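Local coordinates for protein cGAS/DncV-like nucleotidyltransferase in E. coli homolog (Elizabethkingia meningoseptica ATCC 13253 = NBRC 12535, PDB 6E0O) that synthesizes cyclic dinucleotide second messengers in response to phage infection, as the nucleotidyltransferase of a bacterial CBASS antiviral defence system, at residues Q24-Q29 with N131-D136; G48-N53 with S60-V65; T179-Q184 with V226-F231. All coordinates share one frame; numbering follows the deposited sequence. Where two conformers were deposited one is given.

Interaction 1: residues Q24-Q29 with N131-D136; sequences QNAITQ and NRITAD. With nucleotides of chain B.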
loop_
_atom_site.group_PDB
_atom_site.type_symbol
_atom_site.label_atom_id
_atom_site.label_comp_id
_atom_site.label_asym_id
_atom_site.label_seq_id
_atom_site.Cartn_x
_atom_site.Cartn_y
_atom_site.Cartn_z
ATOM N N GLN A 24 3.332 -2.635 -17.327
ATOM C CA GLN A 24 3.656 -3.939 -17.892
ATOM C C GLN A 24 5.123 -4.015 -18.285
ATOM O O GLN A 24 5.798 -5.011 -18.006
ATOM C CB GLN A 24 2.759 -4.201 -19.105
ATOM C CG GLN A 24 1.263 -4.228 -18.789
ATOM C CD GLN A 24 0.397 -4.343 -20.033
ATOM O OE1 GLN A 24 0.865 -4.125 -21.152
ATOM N NE2 GLN A 24 -0.875 -4.683 -19.842
ATOM N N ASN A 25 5.638 -2.969 -18.933
ATOM C CA ASN A 25 7.029 -2.978 -19.383
ATOM C C ASN A 25 7.983 -3.103 -18.203
ATOM O O ASN A 25 8.956 -3.863 -18.250
ATOM C CB ASN A 25 7.356 -1.720 -20.183
ATOM C CG ASN A 25 6.758 -1.736 -21.566
ATOM O OD1 ASN A 25 6.305 -2.779 -22.054
ATOM N ND2 ASN A 25 6.767 -0.580 -22.219
ATOM N N ALA A 26 7.736 -2.342 -17.139
ATOM C CA ALA A 26 8.587 -2.450 -15.961
ATOM C C ALA A 26 8.554 -3.865 -15.394
ATOM O O ALA A 26 9.601 -4.444 -15.078
ATOM C CB ALA A 26 8.160 -1.433 -14.904
ATOM N N ILE A 27 7.356 -4.435 -15.238
ATOM C CA ILE A 27 7.254 -5.769 -14.652
ATOM C C ILE A 27 7.978 -6.795 -15.522
ATOM O O ILE A 27 8.734 -7.637 -15.021
ATOM C CB ILE A 27 5.783 -6.148 -14.392
ATOM C CG1 ILE A 27 5.171 -5.221 -13.338
ATOM C CG2 ILE A 27 5.680 -7.603 -13.957
ATOM C CD1 ILE A 27 3.679 -5.349 -13.219
ATOM N N THR A 28 7.769 -6.733 -16.839
ATOM C CA THR A 28 8.411 -7.685 -17.741
ATOM C C THR A 28 9.927 -7.595 -17.653
ATOM O O THR A 28 10.620 -8.615 -17.524
ATOM C CB THR A 28 7.939 -7.427 -19.172
ATOM O OG1 THR A 28 6.526 -7.670 -19.242
ATOM C CG2 THR A 28 8.678 -8.317 -20.178
ATOM N N GLN A 29 10.467 -6.383 -17.759
ATOM C CA GLN A 29 11.914 -6.225 -17.788
ATOM C C GLN A 29 12.535 -6.630 -16.463
ATOM O O GLN A 29 13.573 -7.301 -16.435
ATOM C CB GLN A 29 12.282 -4.782 -18.112
ATOM C CG GLN A 29 11.957 -4.362 -19.525
ATOM C CD GLN A 29 12.283 -2.904 -19.758
ATOM O OE1 GLN A 29 13.284 -2.403 -19.253
ATOM N NE2 GLN A 29 11.428 -2.208 -20.495
ATOM N N ASN A 131 9.649 4.615 -21.411
ATOM C CA ASN A 131 8.838 3.447 -21.726
ATOM C C ASN A 131 8.512 2.552 -20.538
ATOM O O ASN A 131 7.844 1.524 -20.724
ATOM C CB ASN A 131 9.523 2.612 -22.816
ATOM C CG ASN A 131 9.617 3.343 -24.130
ATOM O OD1 ASN A 131 8.673 4.016 -24.548
ATOM N ND2 ASN A 131 10.762 3.234 -24.784
ATOM N N ARG A 132 8.940 2.899 -19.330
ATOM C CA ARG A 132 8.613 2.064 -18.187
ATOM C C ARG A 132 8.545 2.918 -16.935
ATOM O O ARG A 132 9.309 3.873 -16.780
ATOM C CB ARG A 132 9.589 0.892 -18.016
ATOM C CG ARG A 132 10.911 1.243 -17.430
ATOM C CD ARG A 132 11.841 -0.009 -17.203
ATOM N NE ARG A 132 13.012 0.543 -16.555
ATOM C CZ ARG A 132 14.222 0.630 -17.077
ATOM N NH1 ARG A 132 14.500 0.071 -18.246
ATOM N NH2 ARG A 132 15.161 1.250 -16.388
ATOM N N ILE A 133 7.615 2.564 -16.050
ATOM C CA ILE A 133 7.531 3.224 -14.759
ATOM C C ILE A 133 8.714 2.805 -13.895
ATOM O O ILE A 133 9.370 1.787 -14.133
ATOM C CB ILE A 133 6.198 2.945 -14.045
ATOM C CG1 ILE A 133 6.033 1.453 -13.787
ATOM C CG2 ILE A 133 5.042 3.507 -14.862
ATOM C CD1 ILE A 133 4.758 1.113 -13.018
ATOM N N THR A 134 8.968 3.598 -12.859
ATOM C CA THR A 134 9.888 3.214 -11.806
ATOM C C THR A 134 9.293 2.087 -10.977
ATOM O O THR A 134 8.080 2.018 -10.749
ATOM C CB THR A 134 10.174 4.430 -10.932
ATOM O OG1 THR A 134 10.890 5.392 -11.715
ATOM C CG2 THR A 134 10.975 4.062 -9.711
ATOM N N ALA A 135 10.165 1.205 -10.519
ATOM C CA ALA A 135 9.758 0.071 -9.713
ATOM C C ALA A 135 10.606 0.002 -8.459
ATOM O O ALA A 135 11.810 0.272 -8.494
ATOM C CB ALA A 135 9.907 -1.249 -10.479
ATOM N N ASP A 136 9.962 -0.364 -7.361
ATOM C CA ASP A 136 10.634 -0.734 -6.130
ATOM C C ASP A 136 10.603 -2.251 -6.061
ATOM O O ASP A 136 9.524 -2.843 -6.032
ATOM C CB ASP A 136 9.878 -0.162 -4.937
ATOM C CG ASP A 136 10.114 1.315 -4.749
ATOM O OD1 ASP A 136 10.962 1.882 -5.469
ATOM O OD2 ASP A 136 9.460 1.903 -3.858
ATOM P P A B 2 8.127 3.296 2.483
ATOM O OP1 A B 2 8.593 2.543 3.677
ATOM O OP2 A B 2 8.851 4.531 2.075
ATOM O "O5'" A B 2 8.146 2.294 1.243
ATOM C "C5'" A B 2 9.358 1.985 0.558
ATOM C "C4'" A B 2 9.270 0.660 -0.159
ATOM O "O4'" A B 2 9.233 -0.402 0.831
ATOM C "C3'" A B 2 8.032 0.477 -1.033
ATOM O "O3'" A B 2 8.353 -0.299 -2.186
ATOM C "C2'" A B 2 7.083 -0.296 -0.127
ATOM O "O2'" A B 2 6.132 -1.092 -0.808
ATOM C "C1'" A B 2 8.044 -1.153 0.693
ATOM N N9 A B 2 7.539 -1.442 2.036
ATOM C C8 A B 2 7.472 -0.573 3.099
ATOM N N7 A B 2 6.966 -1.099 4.185
ATOM C C5 A B 2 6.667 -2.402 3.810
ATOM C C6 A B 2 6.094 -3.484 4.507
ATOM N N6 A B 2 5.706 -3.448 5.783
ATOM N N1 A B 2 5.957 -4.632 3.826
ATOM C C2 A B 2 6.332 -4.704 2.550
ATOM N N3 A B 2 6.880 -3.761 1.786
ATOM C C4 A B 2 7.020 -2.625 2.486
#
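N25 and Q29, one turn apart on helix 21-38, grip the incoming loop 131-134 with their amide ends. N25 ND2 donates to N131 O at 2.8 Å; the bond is nearly straight (169°) and lies in both the amide plane of N25 and the carbonyl plane of N131. At the other end R132, its chain extended from CG to NE (chi2 177°, chi3 -176°), brings NH1 to Q29 OE1 at 2.9 Å in a more bent bond. Amide and guanidinium stand almost perpendicular, and the two side chains cross at about a right angle, with R132 CD close to the Q29 amide. R132 CB sits over the helix backbone, 3.8 Å from A26 N. A26 CB meets I133 O at 3.5 Å and I133 CG1 at 3.8 Å. This is the helix-on-sheet layer of the nucleotidyltransferase fold, in which helix 21-38 backs the central mixed sheet and the loop runs along it into strand 135-147. The second shell fixes the arginine, whose NH2 is bonded to N127 O, and I133, whose backbone is tied to K22 and whose side chain touches V62. Further along, D136 reaches the active site. D136 OD2 lies 3.0 Å from O3' of A2 of chain B, consistent with the expected role of this aspartate in binding magnesium and ATP.

Interaction 2: residues G48-N53 with S60-V65; sequences GSYRNN and SDVDIV. With MG (magnesium ion), chain D; nucleotides of chain B.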
loop_
_atom_site.group_PDB
_atom_site.type_symbol
_atom_site.label_atom_id
_atom_site.label_comp_id
_atom_site.label_asym_id
_atom_site.label_seq_id
_atom_site.Cartn_x
_atom_site.Cartn_y
_atom_site.Cartn_z
ATOM N N GLY A 48 1.113 -3.216 -2.710
ATOM C CA GLY A 48 0.935 -1.793 -2.802
ATOM C C GLY A 48 -0.141 -1.390 -3.793
ATOM O O GLY A 48 -1.042 -2.157 -4.144
ATOM N N SER A 49 -0.030 -0.137 -4.242
ATOM C CA SER A 49 -1.152 0.526 -4.892
ATOM C C SER A 49 -1.536 -0.115 -6.219
ATOM O O SER A 49 -2.714 -0.089 -6.587
ATOM C CB SER A 49 -0.821 2.000 -5.107
ATOM O OG SER A 49 0.293 2.126 -5.976
ATOM N N TYR A 50 -0.582 -0.665 -6.969
ATOM C CA TYR A 50 -0.962 -1.359 -8.194
ATOM C C TYR A 50 -1.684 -2.662 -7.877
ATOM O O TYR A 50 -2.615 -3.045 -8.591
ATOM C CB TYR A 50 0.254 -1.609 -9.079
ATOM C CG TYR A 50 0.677 -0.417 -9.909
ATOM C CD1 TYR A 50 1.589 0.503 -9.421
ATOM C CD2 TYR A 50 0.177 -0.225 -11.185
ATOM C CE1 TYR A 50 1.999 1.582 -10.185
ATOM C CE2 TYR A 50 0.584 0.842 -11.961
ATOM C CZ TYR A 50 1.483 1.749 -11.455
ATOM O OH TYR A 50 1.875 2.810 -12.235
ATOM N N ARG A 51 -1.267 -3.356 -6.816
ATOM C CA ARG A 51 -1.939 -4.592 -6.428
ATOM C C ARG A 51 -3.353 -4.314 -5.928
ATOM O O ARG A 51 -4.306 -5.015 -6.289
ATOM C CB ARG A 51 -1.134 -5.301 -5.338
ATOM C CG ARG A 51 -1.773 -6.589 -4.840
ATOM C CD ARG A 51 -1.688 -7.692 -5.862
ATOM N NE ARG A 51 -2.435 -8.882 -5.461
ATOM C CZ ARG A 51 -1.972 -9.830 -4.650
ATOM N NH1 ARG A 51 -0.759 -9.738 -4.118
ATOM N NH2 ARG A 51 -2.734 -10.868 -4.349
ATOM N N ASN A 52 -3.503 -3.309 -5.082
ATOM C CA ASN A 52 -4.778 -3.012 -4.449
ATOM C C ASN A 52 -5.624 -2.036 -5.252
ATOM O O ASN A 52 -6.755 -1.738 -4.844
ATOM C CB ASN A 52 -4.525 -2.470 -3.045
ATOM C CG ASN A 52 -3.668 -3.405 -2.221
ATOM O OD1 ASN A 52 -3.909 -4.606 -2.190
ATOM N ND2 ASN A 52 -2.662 -2.858 -1.553
ATOM N N ASN A 53 -5.106 -1.554 -6.377
ATOM C CA ASN A 53 -5.808 -0.642 -7.275
ATOM C C ASN A 53 -6.189 0.672 -6.593
ATOM O O ASN A 53 -7.319 1.147 -6.704
ATOM C CB ASN A 53 -7.023 -1.296 -7.928
ATOM C CG ASN A 53 -7.424 -0.601 -9.210
ATOM O OD1 ASN A 53 -6.581 -0.036 -9.917
ATOM N ND2 ASN A 53 -8.710 -0.632 -9.523
ATOM N N SER A 60 2.697 6.198 -11.657
ATOM C CA SER A 60 3.083 5.852 -10.296
ATOM C C SER A 60 4.099 4.711 -10.270
ATOM O O SER A 60 4.084 3.817 -11.120
ATOM C CB SER A 60 1.852 5.419 -9.493
ATOM O OG SER A 60 0.926 6.471 -9.301
ATOM N N ASP A 61 4.941 4.710 -9.237
ATOM C CA ASP A 61 5.881 3.617 -9.026
ATOM C C ASP A 61 5.145 2.343 -8.616
ATOM O O ASP A 61 4.139 2.381 -7.900
ATOM C CB ASP A 61 6.863 3.959 -7.899
ATOM C CG ASP A 61 7.683 5.216 -8.163
ATOM O OD1 ASP A 61 7.605 5.796 -9.266
ATOM O OD2 ASP A 61 8.409 5.633 -7.230
ATOM N N VAL A 62 5.670 1.199 -9.062
ATOM C CA VAL A 62 5.097 -0.111 -8.762
ATOM C C VAL A 62 5.994 -0.863 -7.782
ATOM O O VAL A 62 7.224 -0.824 -7.892
ATOM C CB VAL A 62 4.872 -0.949 -10.036
ATOM C CG1 VAL A 62 6.183 -1.193 -10.786
ATOM C CG2 VAL A 62 4.183 -2.261 -9.689
ATOM N N ASP A 63 5.367 -1.582 -6.848
ATOM C CA ASP A 63 6.061 -2.373 -5.834
ATOM C C ASP A 63 6.048 -3.840 -6.244
ATOM O O ASP A 63 5.003 -4.500 -6.200
ATOM C CB ASP A 63 5.376 -2.160 -4.491
ATOM C CG ASP A 63 5.315 -0.705 -4.127
ATOM O OD1 ASP A 63 6.401 -0.097 -4.055
ATOM O OD2 ASP A 63 4.197 -0.158 -3.979
ATOM N N ILE A 64 7.215 -4.333 -6.652
ATOM C CA ILE A 64 7.389 -5.705 -7.110
ATOM C C ILE A 64 8.088 -6.482 -6.007
ATOM O O ILE A 64 9.248 -6.194 -5.674
ATOM C CB ILE A 64 8.209 -5.760 -8.408
ATOM C CG1 ILE A 64 7.551 -4.914 -9.496
ATOM C CG2 ILE A 64 8.419 -7.196 -8.856
ATOM C CD1 ILE A 64 8.386 -4.804 -10.761
ATOM N N VAL A 65 7.400 -7.475 -5.456
ATOM C CA VAL A 65 7.947 -8.294 -4.384
ATOM C C VAL A 65 8.660 -9.493 -4.993
ATOM O O VAL A 65 8.125 -10.159 -5.887
ATOM C CB VAL A 65 6.838 -8.750 -3.424
ATOM C CG1 VAL A 65 7.454 -9.549 -2.286
ATOM C CG2 VAL A 65 6.039 -7.572 -2.889
HETATM MG MG MG D . 3.648 1.848 -3.596
ATOM P P A B 2 8.127 3.296 2.483
ATOM O OP1 A B 2 8.593 2.543 3.677
ATOM O OP2 A B 2 8.851 4.531 2.075
ATOM O "O5'" A B 2 8.146 2.294 1.243
ATOM C "C5'" A B 2 9.358 1.985 0.558
ATOM C "C4'" A B 2 9.270 0.660 -0.159
ATOM O "O4'" A B 2 9.233 -0.402 0.831
ATOM C "C3'" A B 2 8.032 0.477 -1.033
ATOM O "O3'" A B 2 8.353 -0.299 -2.186
ATOM C "C2'" A B 2 7.083 -0.296 -0.127
ATOM O "O2'" A B 2 6.132 -1.092 -0.808
ATOM C "C1'" A B 2 8.044 -1.153 0.693
ATOM N N9 A B 2 7.539 -1.442 2.036
ATOM C C8 A B 2 7.472 -0.573 3.099
ATOM N N7 A B 2 6.966 -1.099 4.185
ATOM C C5 A B 2 6.667 -2.402 3.810
ATOM C C6 A B 2 6.094 -3.484 4.507
ATOM N N6 A B 2 5.706 -3.448 5.783
ATOM N N1 A B 2 5.957 -4.632 3.826
ATOM C C2 A B 2 6.332 -4.704 2.550
ATOM N N3 A B 2 6.880 -3.761 1.786
ATOM C C4 A B 2 7.020 -2.625 2.486
HETATM O O HOH W 1 2.889 1.654 -5.550
HETATM O O HOH W 2 2.382 -1.103 -6.338
HETATM O O HOH W 3 5.468 2.352 -4.342
#
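Chi1 sets CG of both Y50 (-81°) and D63 (-56°) anti to the carbonyl carbon, and chi2 of D63 (-58°) then turns its carboxylate oxygens. The segments carry the nucleotidyltransferase active-site signature: G48-S49 and the Asp-x-Asp pair, D61 just before strand 62-68 and D63 within it. The short helix 48-52 and the strand run nearly perpendicular. Y50 OH donates to S60 O at 2.7 Å, approaching at an angle to the carbonyl plane; the ring's CE1 edge also faces D61 O, 3.2 Å away. Y50 CD1 meets V62 CB at 3.6 Å, the two side chains crossing at about a right angle. G48, with positive phi, brings its CA to 3.8 Å from D63 OD2. Waters fill in between helix and strand. One accepts from both Y50 N and D63 N and donates to D63 OD2; another, itself a magnesium ligand, donates to S49 OG and D61 O. Through that water and its backbone O, D61 takes part here; its side chain is remote from this ion, though a metal-binding role is expected by similarity. S49 OG is also bonded to N55. D63 OD2 binds the magnesium ion directly at 2.1 Å. D63 OD1 accepts from a second metal-bound water at 2.6 Å and lies 2.7 Å from O3' of A2 of chain B.

Interaction 3: residues T179-Q184 with V226-F231; sequences TEKTNQ and VPNNQF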
loop_
_atom_site.group_PDB
_atom_site.type_symbol
_atom_site.label_atom_id
_atom_site.label_comp_id
_atom_site.label_asym_id
_atom_site.label_seq_id
_atom_site.Cartn_x
_atom_site.Cartn_y
_atom_site.Cartn_z
ATOM N N THR A 179 -10.425 -6.037 -1.175
ATOM C CA THR A 179 -11.276 -6.322 -2.320
ATOM C C THR A 179 -12.668 -6.722 -1.872
ATOM O O THR A 179 -13.666 -6.233 -2.414
ATOM C CB THR A 179 -10.613 -7.407 -3.168
ATOM O OG1 THR A 179 -9.362 -6.912 -3.668
ATOM C CG2 THR A 179 -11.483 -7.819 -4.335
ATOM N N GLU A 180 -12.757 -7.586 -0.859
ATOM C CA GLU A 180 -14.060 -7.976 -0.331
ATOM C C GLU A 180 -14.843 -6.762 0.169
ATOM O O GLU A 180 -16.039 -6.614 -0.120
ATOM C CB GLU A 180 -13.869 -9.009 0.779
ATOM C CG GLU A 180 -15.165 -9.538 1.365
ATOM C CD GLU A 180 -15.920 -10.462 0.427
ATOM O OE1 GLU A 180 -15.315 -10.968 -0.538
ATOM O OE2 GLU A 180 -17.126 -10.674 0.656
ATOM N N LYS A 181 -14.193 -5.881 0.928
ATOM C CA LYS A 181 -14.916 -4.730 1.456
ATOM C C LYS A 181 -15.412 -3.832 0.332
ATOM O O LYS A 181 -16.556 -3.355 0.367
ATOM C CB LYS A 181 -14.075 -3.932 2.443
ATOM C CG LYS A 181 -14.898 -2.846 3.122
ATOM C CD LYS A 181 -14.051 -2.013 4.056
ATOM C CE LYS A 181 -14.857 -0.950 4.793
ATOM N NZ LYS A 181 -15.686 -1.567 5.866
ATOM N N THR A 182 -14.579 -3.582 -0.683
ATOM C CA THR A 182 -15.058 -2.729 -1.768
ATOM C C THR A 182 -16.220 -3.392 -2.496
ATOM O O THR A 182 -17.184 -2.725 -2.885
ATOM C CB THR A 182 -13.909 -2.300 -2.686
ATOM O OG1 THR A 182 -14.112 -0.912 -2.996
ATOM C CG2 THR A 182 -13.816 -3.100 -3.942
ATOM N N ASN A 183 -16.172 -4.708 -2.637
ATOM C CA ASN A 183 -17.273 -5.413 -3.280
ATOM C C ASN A 183 -18.567 -5.322 -2.490
ATOM O O ASN A 183 -19.641 -5.429 -3.087
ATOM C CB ASN A 183 -16.885 -6.869 -3.522
ATOM C CG ASN A 183 -15.832 -7.024 -4.614
ATOM O OD1 ASN A 183 -15.529 -6.083 -5.343
ATOM N ND2 ASN A 183 -15.275 -8.217 -4.724
ATOM N N GLN A 184 -18.488 -5.114 -1.178
ATOM C CA GLN A 184 -19.669 -5.042 -0.333
ATOM C C GLN A 184 -20.173 -3.627 -0.111
ATOM O O GLN A 184 -21.247 -3.461 0.475
ATOM C CB GLN A 184 -19.354 -5.618 1.043
ATOM C CG GLN A 184 -19.119 -7.098 1.064
ATOM C CD GLN A 184 -18.509 -7.551 2.363
ATOM O OE1 GLN A 184 -17.840 -6.776 3.052
ATOM N NE2 GLN A 184 -18.726 -8.807 2.708
ATOM N N VAL A 226 -14.181 1.657 8.873
ATOM C CA VAL A 226 -15.500 2.302 8.843
ATOM C C VAL A 226 -16.534 1.259 8.496
ATOM O O VAL A 226 -16.382 0.547 7.480
ATOM C CB VAL A 226 -15.499 3.440 7.815
ATOM C CG1 VAL A 226 -16.897 4.039 7.681
ATOM C CG2 VAL A 226 -14.493 4.510 8.197
ATOM N N PRO A 227 -17.609 1.087 9.274
ATOM C CA PRO A 227 -18.571 0.025 8.978
ATOM C C PRO A 227 -19.178 0.167 7.591
ATOM O O PRO A 227 -19.387 1.271 7.086
ATOM C CB PRO A 227 -19.630 0.179 10.071
ATOM C CG PRO A 227 -18.862 0.780 11.228
ATOM C CD PRO A 227 -17.916 1.757 10.559
ATOM N N ASN A 228 -19.465 -0.984 6.984
ATOM C CA ASN A 228 -20.001 -1.004 5.630
ATOM C C ASN A 228 -21.254 -0.148 5.485
ATOM O O ASN A 228 -21.477 0.426 4.415
ATOM C CB ASN A 228 -20.327 -2.440 5.223
ATOM C CG ASN A 228 -19.096 -3.242 4.860
ATOM O OD1 ASN A 228 -17.966 -2.744 4.890
ATOM N ND2 ASN A 228 -19.309 -4.499 4.504
ATOM N N ASN A 229 -22.089 -0.067 6.528
ATOM C CA ASN A 229 -23.346 0.668 6.414
ATOM C C ASN A 229 -23.158 2.185 6.391
ATOM O O ASN A 229 -24.157 2.903 6.302
ATOM C CB ASN A 229 -24.349 0.236 7.489
ATOM C CG ASN A 229 -23.961 0.675 8.881
ATOM O OD1 ASN A 229 -22.980 1.378 9.090
ATOM N ND2 ASN A 229 -24.763 0.262 9.858
ATOM N N GLN A 230 -21.918 2.685 6.433
ATOM C CA GLN A 230 -21.654 4.108 6.256
ATOM C C GLN A 230 -21.443 4.479 4.794
ATOM O O GLN A 230 -21.363 5.669 4.475
ATOM C CB GLN A 230 -20.395 4.516 7.028
ATOM C CG GLN A 230 -20.465 4.286 8.512
ATOM C CD GLN A 230 -21.464 5.203 9.171
ATOM O OE1 GLN A 230 -21.455 6.417 8.951
ATOM N NE2 GLN A 230 -22.343 4.629 9.981
ATOM N N PHE A 231 -21.309 3.495 3.909
ATOM C CA PHE A 231 -21.054 3.742 2.495
ATOM C C PHE A 231 -22.394 3.754 1.767
ATOM O O PHE A 231 -23.105 2.748 1.738
ATOM C CB PHE A 231 -20.094 2.675 1.958
ATOM C CG PHE A 231 -18.730 2.710 2.617
ATOM C CD1 PHE A 231 -18.518 2.075 3.827
ATOM C CD2 PHE A 231 -17.673 3.385 2.034
ATOM C CE1 PHE A 231 -17.286 2.103 4.447
ATOM C CE2 PHE A 231 -16.426 3.419 2.650
ATOM C CZ PHE A 231 -16.235 2.776 3.858
#
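K181 and N228 cross obliquely, the lysine reaching from helix 171-184 past the asparagine amide to the loop 226-231. Its CG is anti to the backbone N (chi1 -173°) and the chain runs straight until a bend at chi4 turns NZ between two carbonyl oxygens. One is V226 O and the other N228 OD1, each 2.7 Å from K181 NZ, and each C=O points almost straight at the nitrogen, with C=O...N angles of about 160°. The ammonium thus bridges a backbone carbonyl and a side-chain amide, which fixes the rotation of the N228 amide and sends its ND2 the other way. There N228 ND2 donates to Q184 OE1 at 3.1 Å. The two amide planes are 72° apart: Q184 OE1 lies near the plane of the N228 amide, but the donor stands well above the plane of the Q184 carbonyl. Q184 CB also comes within 3.6 Å of N228 ND2. K181 CE lies 3.9 Å from F231 CE1. The loop itself holds a 3-10 turn at 228-230, where Q230 N bonds to P227 O and F231 N to N228 O. K181 also makes a cation-pi contact with Y224. The contact thus joins the C-terminal part of helix 171-184 to the loop between helices 216-224 and 236-252; F231 packs on L188 and M192 of helix 188-205 and on T239 and V243 of helix 236-252, and V226 touches I247.

Overall arrangement
From the N terminus the chain first runs through helix 21-38, strand 42-47 and the turn into helix 48-52, then returns at 60-65, where interaction 2 closes a short loop. Interaction 1 closes later, when residues 131-136 come back to helix 21-38, so the small loop of interaction 2 lies within its large one. The two meet in the sheet, where strands 62-68 and 135-147 are parallel neighbours and D136 pairs in the backbone with V62 and I64, bringing D63 and D136 together. Interaction 3 follows in series, tying helix 171-184 to the loop before helix 236-252 in the helical part, with its centre 32 Å from that of interaction 1 and 22 Å from that of interaction 2.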